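Local structure of CELL WALL surface anchor family protein (Streptococcus pneumoniae, 3ZGH) at residues 85-96 against 171-182; 105-113 against 122-130. The protein probably mediates pneumococcal attachment to host cells by binding keratin 10 through its basic MSCRAMM-type domain, the region described here. All blocks are in the same frame, centred on the assembly; numbering follows the deposited sequence.

In the fold
From the N terminus, the chain lays down strands 28-38, 43-53 and 57-65 of the seven-stranded antiparallel sheet before entering 85-96. Interaction 1 closes a long loop from there to 171-182, with 74 residues between its segments. Interaction 2 falls wholly within that loop and closes a short one: 105-113 meets 122-130 across eight residues, in a hairpin of the large sheet. The two contacts thus nest without crossing, their centres about 14 Å apart, and do not touch. Interaction 1 ties the two small three-stranded sheets together. Shared neighbours connect both contacts: S157 bonds N88 and N111, and W138 meets M96 from one contact and V109 from the other.

Interaction 1 of 2, residues 85-96 against 171-182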
loop_
_atom_site.group_PDB
_atom_site.type_symbol
_atom_site.label_atom_id
_atom_site.label_comp_id
_atom_site.label_asym_id
_atom_site.label_seq_id
_atom_site.Cartn_x
_atom_site.Cartn_y
_atom_site.Cartn_z
ATOM N N SER A 85 7.839 14.417 -5.150
ATOM C CA SER A 85 6.782 13.801 -4.362
ATOM C C SER A 85 6.092 12.657 -5.086
ATOM O O SER A 85 5.877 12.742 -6.312
ATOM C CB SER A 85 5.728 14.859 -3.988
ATOM O OG SER A 85 4.881 14.334 -2.972
ATOM N N ILE A 86 5.718 11.621 -4.335
ATOM C CA ILE A 86 5.010 10.468 -4.917
ATOM C C ILE A 86 3.674 10.157 -4.223
ATOM O O ILE A 86 3.520 10.428 -3.037
ATOM C CB ILE A 86 5.871 9.185 -4.876
ATOM C CG1 ILE A 86 6.304 8.870 -3.449
ATOM C CG2 ILE A 86 7.106 9.321 -5.784
ATOM C CD1 ILE A 86 6.857 7.454 -3.288
ATOM N N TYR A 87 2.722 9.607 -4.985
ATOM C CA TYR A 87 1.478 9.029 -4.440
ATOM C C TYR A 87 1.655 7.523 -4.243
ATOM O O TYR A 87 2.461 6.907 -4.948
ATOM C CB TYR A 87 0.336 9.216 -5.426
ATOM C CG TYR A 87 -0.108 10.642 -5.668
ATOM C CD1 TYR A 87 -0.452 11.478 -4.612
ATOM C CD2 TYR A 87 -0.235 11.133 -6.963
ATOM C CE1 TYR A 87 -0.907 12.764 -4.841
ATOM C CE2 TYR A 87 -0.673 12.410 -7.201
ATOM C CZ TYR A 87 -1.003 13.228 -6.140
ATOM O OH TYR A 87 -1.448 14.505 -6.385
ATOM N N ASN A 88 0.900 6.911 -3.313
ATOM C CA ASN A 88 0.864 5.443 -3.194
ATOM C C ASN A 88 -0.479 4.866 -3.698
ATOM O O ASN A 88 -0.769 3.687 -3.504
ATOM C CB ASN A 88 1.099 4.996 -1.748
ATOM C CG ASN A 88 -0.064 5.359 -0.814
ATOM O OD1 ASN A 88 -0.898 6.235 -1.140
ATOM N ND2 ASN A 88 -0.087 4.733 0.376
ATOM N N SER A 89 -1.313 5.688 -4.329
ATOM C CA SER A 89 -2.575 5.169 -4.834
ATOM C C SER A 89 -2.897 5.799 -6.163
ATOM O O SER A 89 -2.559 6.951 -6.389
ATOM C CB SER A 89 -3.718 5.421 -3.850
ATOM O OG SER A 89 -3.799 6.794 -3.543
ATOM N N GLY A 90 -3.525 5.041 -7.051
ATOM C CA GLY A 90 -3.949 5.607 -8.325
ATOM C C GLY A 90 -5.279 6.354 -8.242
ATOM O O GLY A 90 -5.961 6.338 -7.226
ATOM N N THR A 91 -5.662 7.038 -9.307
ATOM C CA THR A 91 -7.012 7.591 -9.357
ATOM C C THR A 91 -8.003 6.456 -9.646
ATOM O O THR A 91 -7.853 5.324 -9.187
ATOM C CB THR A 91 -7.121 8.628 -10.470
ATOM O OG1 THR A 91 -6.975 7.983 -11.744
ATOM C CG2 THR A 91 -6.044 9.700 -10.309
ATOM N N SER A 92 -9.005 6.724 -10.457
ATOM C CA SER A 92 -9.593 5.621 -11.190
ATOM C C SER A 92 -8.696 5.381 -12.419
ATOM O O SER A 92 -9.162 5.055 -13.515
ATOM C CB SER A 92 -11.046 5.902 -11.511
ATOM O OG SER A 92 -11.779 5.924 -10.297
ATOM N N THR A 93 -7.396 5.604 -12.191
ATOM C CA THR A 93 -6.293 5.123 -13.019
ATOM C C THR A 93 -6.094 3.611 -12.886
ATOM O O THR A 93 -5.592 2.952 -13.807
ATOM C CB THR A 93 -4.975 5.802 -12.585
ATOM O OG1 THR A 93 -4.690 6.904 -13.466
ATOM C CG2 THR A 93 -3.803 4.809 -12.580
ATOM N N GLN A 94 -6.458 3.062 -11.730
ATOM C CA GLN A 94 -6.483 1.616 -11.594
ATOM C C GLN A 94 -7.159 1.178 -10.307
ATOM O O GLN A 94 -6.966 1.775 -9.244
ATOM C CB GLN A 94 -5.062 1.019 -11.638
ATOM C CG GLN A 94 -4.276 1.186 -10.351
ATOM C CD GLN A 94 -2.984 0.375 -10.332
ATOM O OE1 GLN A 94 -2.344 0.161 -11.373
ATOM N NE2 GLN A 94 -2.596 -0.091 -9.133
ATOM N N THR A 95 -7.938 0.118 -10.415
ATOM C CA THR A 95 -8.425 -0.580 -9.236
ATOM C C THR A 95 -7.251 -0.990 -8.364
ATOM O O THR A 95 -6.290 -1.548 -8.865
ATOM C CB THR A 95 -9.206 -1.810 -9.650
ATOM O OG1 THR A 95 -10.299 -1.395 -10.470
ATOM C CG2 THR A 95 -9.733 -2.554 -8.406
ATOM N N MET A 96 -7.313 -0.710 -7.063
ATOM C CA MET A 96 -6.265 -1.137 -6.141
ATOM C C MET A 96 -6.596 -2.468 -5.459
ATOM O O MET A 96 -5.697 -3.182 -5.039
ATOM C CB MET A 96 -6.077 -0.124 -5.004
ATOM C CG MET A 96 -5.799 1.296 -5.428
ATOM S SD MET A 96 -4.080 1.660 -5.798
ATOM C CE MET A 96 -3.174 1.093 -4.330
ATOM N N THR A 171 -7.528 -9.459 -4.158
ATOM C CA THR A 171 -6.297 -9.158 -4.871
ATOM C C THR A 171 -5.970 -7.693 -4.594
ATOM O O THR A 171 -6.869 -6.863 -4.504
ATOM C CB THR A 171 -6.400 -9.360 -6.396
ATOM O OG1 THR A 171 -7.126 -8.277 -6.953
ATOM C CG2 THR A 171 -7.068 -10.681 -6.756
ATOM N N PHE A 172 -4.687 -7.383 -4.457
ATOM C CA PHE A 172 -4.252 -6.017 -4.235
ATOM C C PHE A 172 -3.177 -5.674 -5.281
ATOM O O PHE A 172 -2.254 -6.466 -5.513
ATOM C CB PHE A 172 -3.707 -5.856 -2.812
ATOM C CG PHE A 172 -3.129 -4.499 -2.547
ATOM C CD1 PHE A 172 -3.959 -3.437 -2.209
ATOM C CD2 PHE A 172 -1.764 -4.274 -2.677
ATOM C CE1 PHE A 172 -3.452 -2.189 -1.998
ATOM C CE2 PHE A 172 -1.248 -3.013 -2.449
ATOM C CZ PHE A 172 -2.095 -1.966 -2.115
ATOM N N THR A 173 -3.313 -4.499 -5.902
ATOM C CA THR A 173 -2.378 -4.036 -6.921
ATOM C C THR A 173 -1.654 -2.780 -6.421
ATOM O O THR A 173 -2.262 -1.719 -6.232
ATOM C CB THR A 173 -3.107 -3.717 -8.240
ATOM O OG1 THR A 173 -3.837 -4.871 -8.666
ATOM C CG2 THR A 173 -2.106 -3.310 -9.343
ATOM N N PRO A 174 -0.353 -2.896 -6.169
ATOM C CA PRO A 174 0.393 -1.733 -5.668
ATOM C C PRO A 174 0.544 -0.650 -6.715
ATOM O O PRO A 174 0.476 -0.918 -7.911
ATOM C CB PRO A 174 1.761 -2.322 -5.296
ATOM C CG PRO A 174 1.899 -3.501 -6.189
ATOM C CD PRO A 174 0.500 -4.088 -6.303
ATOM N N TYR A 175 0.775 0.565 -6.251
ATOM C CA TYR A 175 0.858 1.705 -7.124
ATOM C C TYR A 175 1.788 2.736 -6.490
ATOM O O TYR A 175 1.741 2.979 -5.292
ATOM C CB TYR A 175 -0.533 2.299 -7.327
ATOM C CG TYR A 175 -0.547 3.544 -8.204
ATOM C CD1 TYR A 175 -0.786 3.469 -9.567
ATOM C CD2 TYR A 175 -0.308 4.789 -7.654
ATOM C CE1 TYR A 175 -0.789 4.646 -10.368
ATOM C CE2 TYR A 175 -0.309 5.942 -8.425
ATOM C CZ TYR A 175 -0.546 5.873 -9.773
ATOM O OH TYR A 175 -0.543 7.060 -10.496
ATOM N N ALA A 176 2.630 3.346 -7.307
ATOM C CA ALA A 176 3.401 4.492 -6.877
ATOM C C ALA A 176 3.653 5.303 -8.122
ATOM O O ALA A 176 3.920 4.747 -9.181
ATOM C CB ALA A 176 4.702 4.050 -6.249
ATOM N N ALA A 177 3.516 6.619 -8.021
ATOM C CA ALA A 177 3.757 7.482 -9.157
ATOM C C ALA A 177 4.178 8.855 -8.662
ATOM O O ALA A 177 3.758 9.288 -7.585
ATOM C CB ALA A 177 2.503 7.605 -9.997
ATOM N N ARG A 178 4.962 9.576 -9.467
ATOM C CA ARG A 178 5.312 10.933 -9.093
ATOM C C ARG A 178 4.059 11.746 -9.304
ATOM O O ARG A 178 3.236 11.418 -10.188
ATOM C CB ARG A 178 6.482 11.452 -9.909
ATOM C CG ARG A 178 6.279 11.475 -11.419
ATOM C CD ARG A 178 7.546 12.006 -12.085
ATOM N NE ARG A 178 7.650 11.632 -13.494
ATOM C CZ ARG A 178 7.460 12.451 -14.522
ATOM N NH1 ARG A 178 7.145 13.734 -14.345
ATOM N NH2 ARG A 178 7.589 11.973 -15.750
ATOM N N THR A 179 3.900 12.815 -8.518
ATOM C CA THR A 179 2.603 13.485 -8.423
ATOM C C THR A 179 2.214 14.219 -9.695
ATOM O O THR A 179 1.033 14.434 -9.927
ATOM C CB THR A 179 2.550 14.461 -7.231
ATOM O OG1 THR A 179 3.669 15.337 -7.306
ATOM C CG2 THR A 179 2.615 13.689 -5.910
ATOM N N ASP A 180 3.184 14.593 -10.527
ATOM C CA ASP A 180 2.858 15.217 -11.813
ATOM C C ASP A 180 2.736 14.228 -12.979
ATOM O O ASP A 180 2.652 14.646 -14.135
ATOM C CB ASP A 180 3.874 16.328 -12.171
ATOM C CG ASP A 180 5.312 15.810 -12.289
ATOM O OD1 ASP A 180 5.642 14.741 -11.725
ATOM O OD2 ASP A 180 6.135 16.496 -12.937
ATOM N N ARG A 181 2.715 12.925 -12.700
ATOM C CA ARG A 181 2.567 11.937 -13.770
ATOM C C ARG A 181 1.872 10.665 -13.243
ATOM O O ARG A 181 2.474 9.594 -13.149
ATOM C CB ARG A 181 3.940 11.620 -14.374
ATOM C CG ARG A 181 3.893 10.813 -15.653
ATOM C CD ARG A 181 3.429 11.637 -16.849
ATOM N NE ARG A 181 2.904 10.779 -17.915
ATOM C CZ ARG A 181 3.643 10.197 -18.859
ATOM N NH1 ARG A 181 3.058 9.434 -19.777
ATOM N NH2 ARG A 181 4.962 10.371 -18.900
ATOM N N ILE A 182 0.601 10.803 -12.895
ATOM C CA ILE A 182 -0.118 9.726 -12.232
ATOM C C ILE A 182 -0.362 8.514 -13.150
ATOM O O ILE A 182 -0.646 7.427 -12.673
ATOM C CB ILE A 182 -1.419 10.240 -11.555
ATOM C CG1 ILE A 182 -2.346 10.984 -12.525
ATOM C CG2 ILE A 182 -1.066 11.208 -10.462
ATOM C CD1 ILE A 182 -3.015 10.115 -13.548
HETATM O O HOH W 1 -2.713 8.673 -8.709
#
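The ring of Y175 lies flat on the backbone of G90, whose CA sits 3.6 Å from the ring centroid, almost on the normal. Close by is a short antiparallel bridge of the three-stranded sheet 143-145, 85-87, 177-178: Y87 and A177 form a hydrogen-bonded pair, Y87 N giving to A177 O at 2.8 Å. The bond from T179 N to S85 O prolongs it. CH-pi contact recurs here, since T179 CG2 stands 3.6 Å from the centroid of the Y87 ring, over one face, while I182 CG2 meets the edge at CE2, 3.5 Å away. At the other end M96 O takes a nearly straight bond from T173 N (2.9 Å, 167°). The bent M96 side chain reaches Y175 CB with SD and F172 CZ with CE; G90 N also gives SD a weak hydrogen bond. With CG anti to its backbone nitrogen (chi1 178°), Y175 projects its ring into the curl of 89-94, where T93 CG2 approaches CE1. Further out, Q143 bonds S85 OG, and N185 spans P174 O and A176 N with its amide. Between the segments, the hydroxyl OH of Y62 bonds both N88 O and Y175 N.

Interaction 2 of 2, residues 105-113 against 122-130; sequences KPSGVKNYI and LSYNTSTMT. With EDO (1,2-ethanediol), chain G.
I113 and Y124 meet where CG1 of the isoleucine comes obliquely to the tyrosine ring, 3.6 Å from CE2, while CD1 of L122 lies over one face of that ring, displaced toward its rim. F148, on helix 146-149, also touches L122 and Y124. The other flat group is the amide of N111, and its edge does the work. ND2 spends both hydrogens in the amide plane: one goes to N125 O at 2.8 Å in a nearly straight bond (171°), the other to S127 OG, also at 2.8 Å. CG of N111 is anti to the carbonyl carbon (chi1 -64°), which carries the amide across to 122-130. With OD1 bound to S157 OG, the rotation of the amide is fixed from both ends. These groups belong to a beta hairpin, 109-114 with 120-131, in the seven-stranded antiparallel sheet. V109 and S127 pair through two backbone bonds, and I113 N gives to L122 O at 3.0 Å; between these pairs the second strand holds one residue more, a beta bulge around N125 and T126. Here a water bridges the strands, accepting from N111 N at 2.9 Å and donating to Y124 O at 2.6 Å. On the outer side of the bulge N125 N gives a hydrogen bond to O2 of an ethanediol, probably a crystallisation additive. V109, N111 and I113 share a face with Y124 and S127, whereas Y112 and S123 point to the opposite one. Past the bulge, M129 CG touches V109 CG2, and the bend at chi2 (-127°) brings CE back to V109 CG2 and to P106 CB, 4.0 Å away. Beside it a second water joins S107 O to M129 N.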
loop_
_atom_site.group_PDB
_atom_site.type_symbol
_atom_site.label_atom_id
_atom_site.label_comp_id
_atom_site.label_asym_id
_atom_site.label_seq_id
_atom_site.Cartn_x
_atom_site.Cartn_y
_atom_site.Cartn_z
ATOM N N LYS A 105 -17.740 -4.076 3.393
ATOM C CA LYS A 105 -17.326 -2.792 2.870
ATOM C C LYS A 105 -16.089 -2.318 3.621
ATOM O O LYS A 105 -16.065 -2.315 4.857
ATOM C CB LYS A 105 -18.489 -1.812 3.022
ATOM C CG LYS A 105 -18.144 -0.373 2.802
ATOM C CD LYS A 105 -19.409 0.481 2.859
ATOM C CE LYS A 105 -19.120 1.869 3.404
ATOM N NZ LYS A 105 -18.841 1.835 4.873
ATOM N N PRO A 106 -15.038 -1.932 2.881
ATOM C CA PRO A 106 -13.813 -1.468 3.548
ATOM C C PRO A 106 -14.059 -0.241 4.425
ATOM O O PRO A 106 -14.962 0.548 4.128
ATOM C CB PRO A 106 -12.909 -1.073 2.385
ATOM C CG PRO A 106 -13.454 -1.801 1.201
ATOM C CD PRO A 106 -14.919 -1.915 1.411
ATOM N N SER A 107 -13.275 -0.089 5.489
ATOM C CA SER A 107 -13.307 1.113 6.309
ATOM C C SER A 107 -12.703 2.289 5.526
ATOM O O SER A 107 -12.271 2.125 4.369
ATOM C CB SER A 107 -12.456 0.901 7.557
ATOM O OG SER A 107 -11.072 0.781 7.196
ATOM N N GLY A 108 -12.649 3.449 6.182
ATOM C CA GLY A 108 -11.814 4.550 5.734
ATOM C C GLY A 108 -10.358 4.079 5.682
ATOM O O GLY A 108 -9.956 3.115 6.373
ATOM N N VAL A 109 -9.564 4.764 4.856
ATOM C CA VAL A 109 -8.160 4.432 4.690
ATOM C C VAL A 109 -7.338 5.491 5.427
ATOM O O VAL A 109 -7.327 6.677 5.018
ATOM C CB VAL A 109 -7.795 4.432 3.204
ATOM C CG1 VAL A 109 -6.302 4.172 2.991
ATOM C CG2 VAL A 109 -8.630 3.399 2.445
ATOM N N LYS A 110 -6.681 5.104 6.521
ATOM C CA LYS A 110 -5.815 6.040 7.218
ATOM C C LYS A 110 -4.548 6.197 6.386
ATOM O O LYS A 110 -4.094 5.229 5.744
ATOM C CB LYS A 110 -5.473 5.507 8.603
ATOM C CG LYS A 110 -6.676 5.457 9.575
ATOM C CD LYS A 110 -6.209 5.020 10.958
ATOM C CE LYS A 110 -7.372 4.643 11.891
ATOM N NZ LYS A 110 -8.314 5.773 12.168
ATOM N N ASN A 111 -4.009 7.407 6.342
ATOM C CA ASN A 111 -2.734 7.664 5.639
ATOM C C ASN A 111 -1.755 8.313 6.599
ATOM O O ASN A 111 -2.144 9.205 7.376
ATOM C CB ASN A 111 -2.957 8.631 4.477
ATOM C CG ASN A 111 -3.848 8.065 3.417
ATOM O OD1 ASN A 111 -3.496 7.092 2.773
ATOM N ND2 ASN A 111 -4.994 8.686 3.201
ATOM N N TYR A 112 -0.503 7.904 6.545
ATOM C CA TYR A 112 0.493 8.435 7.453
ATOM C C TYR A 112 1.890 8.175 6.940
ATOM O O TYR A 112 2.075 7.354 6.052
ATOM C CB TYR A 112 0.314 7.902 8.890
ATOM C CG TYR A 112 0.112 6.429 9.072
ATOM C CD1 TYR A 112 1.138 5.631 9.576
ATOM C CD2 TYR A 112 -1.117 5.827 8.797
ATOM C CE1 TYR A 112 0.959 4.225 9.768
ATOM C CE2 TYR A 112 -1.304 4.429 8.988
ATOM C CZ TYR A 112 -0.252 3.644 9.473
ATOM O OH TYR A 112 -0.402 2.282 9.684
ATOM N N ILE A 113 2.860 8.933 7.459
ATOM C CA ILE A 113 4.253 8.701 7.161
ATOM C C ILE A 113 4.797 7.823 8.279
ATOM O O ILE A 113 4.521 8.079 9.470
ATOM C CB ILE A 113 5.035 10.022 7.104
ATOM C CG1 ILE A 113 4.483 10.918 5.984
ATOM C CG2 ILE A 113 6.538 9.765 6.907
ATOM C CD1 ILE A 113 4.727 10.355 4.592
ATOM N N LEU A 122 3.859 11.058 11.321
ATOM C CA LEU A 122 2.781 12.037 11.343
ATOM C C LEU A 122 1.628 11.447 10.579
ATOM O O LEU A 122 1.810 10.489 9.817
ATOM C CB LEU A 122 3.215 13.380 10.726
ATOM C CG LEU A 122 3.612 13.424 9.243
ATOM C CD1 LEU A 122 2.417 13.390 8.315
ATOM C CD2 LEU A 122 4.420 14.666 8.956
ATOM N N SER A 123 0.436 11.991 10.760
ATOM C CA SER A 123 -0.707 11.441 10.063
ATOM C C SER A 123 -1.305 12.432 9.107
ATOM O O SER A 123 -1.290 13.619 9.366
ATOM C CB SER A 123 -1.772 10.972 11.071
ATOM O OG SER A 123 -2.041 12.003 11.982
ATOM N N TYR A 124 -1.844 11.918 8.007
ATOM C CA TYR A 124 -2.487 12.727 6.974
ATOM C C TYR A 124 -3.995 12.439 6.942
ATOM O O TYR A 124 -4.479 11.630 7.718
ATOM C CB TYR A 124 -1.867 12.387 5.619
ATOM C CG TYR A 124 -0.485 12.982 5.360
ATOM C CD1 TYR A 124 -0.220 14.321 5.661
ATOM C CD2 TYR A 124 0.546 12.218 4.777
ATOM C CE1 TYR A 124 1.016 14.877 5.406
ATOM C CE2 TYR A 124 1.802 12.778 4.518
ATOM C CZ TYR A 124 2.023 14.121 4.834
ATOM O OH TYR A 124 3.253 14.741 4.603
ATOM N N ASN A 125 -4.732 13.093 6.047
ATOM C CA ASN A 125 -6.179 12.899 5.940
ATOM C C ASN A 125 -6.542 11.449 5.677
ATOM O O ASN A 125 -5.844 10.759 4.912
ATOM C CB ASN A 125 -6.757 13.717 4.787
ATOM C CG ASN A 125 -6.645 15.247 5.010
ATOM O OD1 ASN A 125 -6.582 15.724 6.148
ATOM N ND2 ASN A 125 -6.637 16.001 3.913
ATOM N N THR A 126 -7.647 10.998 6.276
ATOM C CA THR A 126 -8.222 9.681 5.982
ATOM C C THR A 126 -8.962 9.696 4.654
ATOM O O THR A 126 -9.785 10.565 4.419
ATOM C CB THR A 126 -9.207 9.258 7.093
ATOM O OG1 THR A 126 -8.471 9.033 8.298
ATOM C CG2 THR A 126 -9.970 7.957 6.721
ATOM N N SER A 127 -8.689 8.730 3.790
ATOM C CA SER A 127 -9.338 8.679 2.486
ATOM C C SER A 127 -10.568 7.797 2.518
ATOM O O SER A 127 -10.687 6.909 3.370
ATOM C CB SER A 127 -8.374 8.104 1.452
ATOM O OG SER A 127 -7.160 8.840 1.434
ATOM N N THR A 128 -11.456 7.994 1.551
ATOM C CA THR A 128 -12.663 7.181 1.440
ATOM C C THR A 128 -12.540 6.246 0.235
ATOM O O THR A 128 -12.181 6.662 -0.857
ATOM C CB THR A 128 -13.915 8.085 1.298
ATOM O OG1 THR A 128 -14.041 8.908 2.468
ATOM C CG2 THR A 128 -15.180 7.245 1.111
ATOM N N MET A 129 -12.782 4.960 0.441
ATOM C CA MET A 129 -12.793 4.019 -0.677
ATOM C C MET A 129 -14.073 4.139 -1.483
ATOM O O MET A 129 -15.152 4.316 -0.926
ATOM C CB MET A 129 -12.662 2.599 -0.175
ATOM C CG MET A 129 -11.288 2.275 0.318
ATOM S SD MET A 129 -10.665 0.796 -0.464
ATOM C CE MET A 129 -9.505 0.284 0.813
ATOM N N THR A 130 -13.947 4.035 -2.797
ATOM C CA THR A 130 -15.114 3.999 -3.675
ATOM C C THR A 130 -14.904 2.877 -4.676
ATOM O O THR A 130 -13.785 2.436 -4.901
ATOM C CB THR A 130 -15.301 5.323 -4.479
ATOM O OG1 THR A 130 -14.130 5.583 -5.260
ATOM C CG2 THR A 130 -15.555 6.502 -3.555
HETATM C C1 EDO G . -3.443 14.563 2.221
HETATM O O1 EDO G . -3.535 15.264 0.969
HETATM C C2 EDO G . -2.734 15.429 3.261
HETATM O O2 EDO G . -3.428 15.368 4.524
HETATM O O HOH W 2 -13.721 3.902 2.732
HETATM O O HOH W 3 -5.335 9.206 8.267
#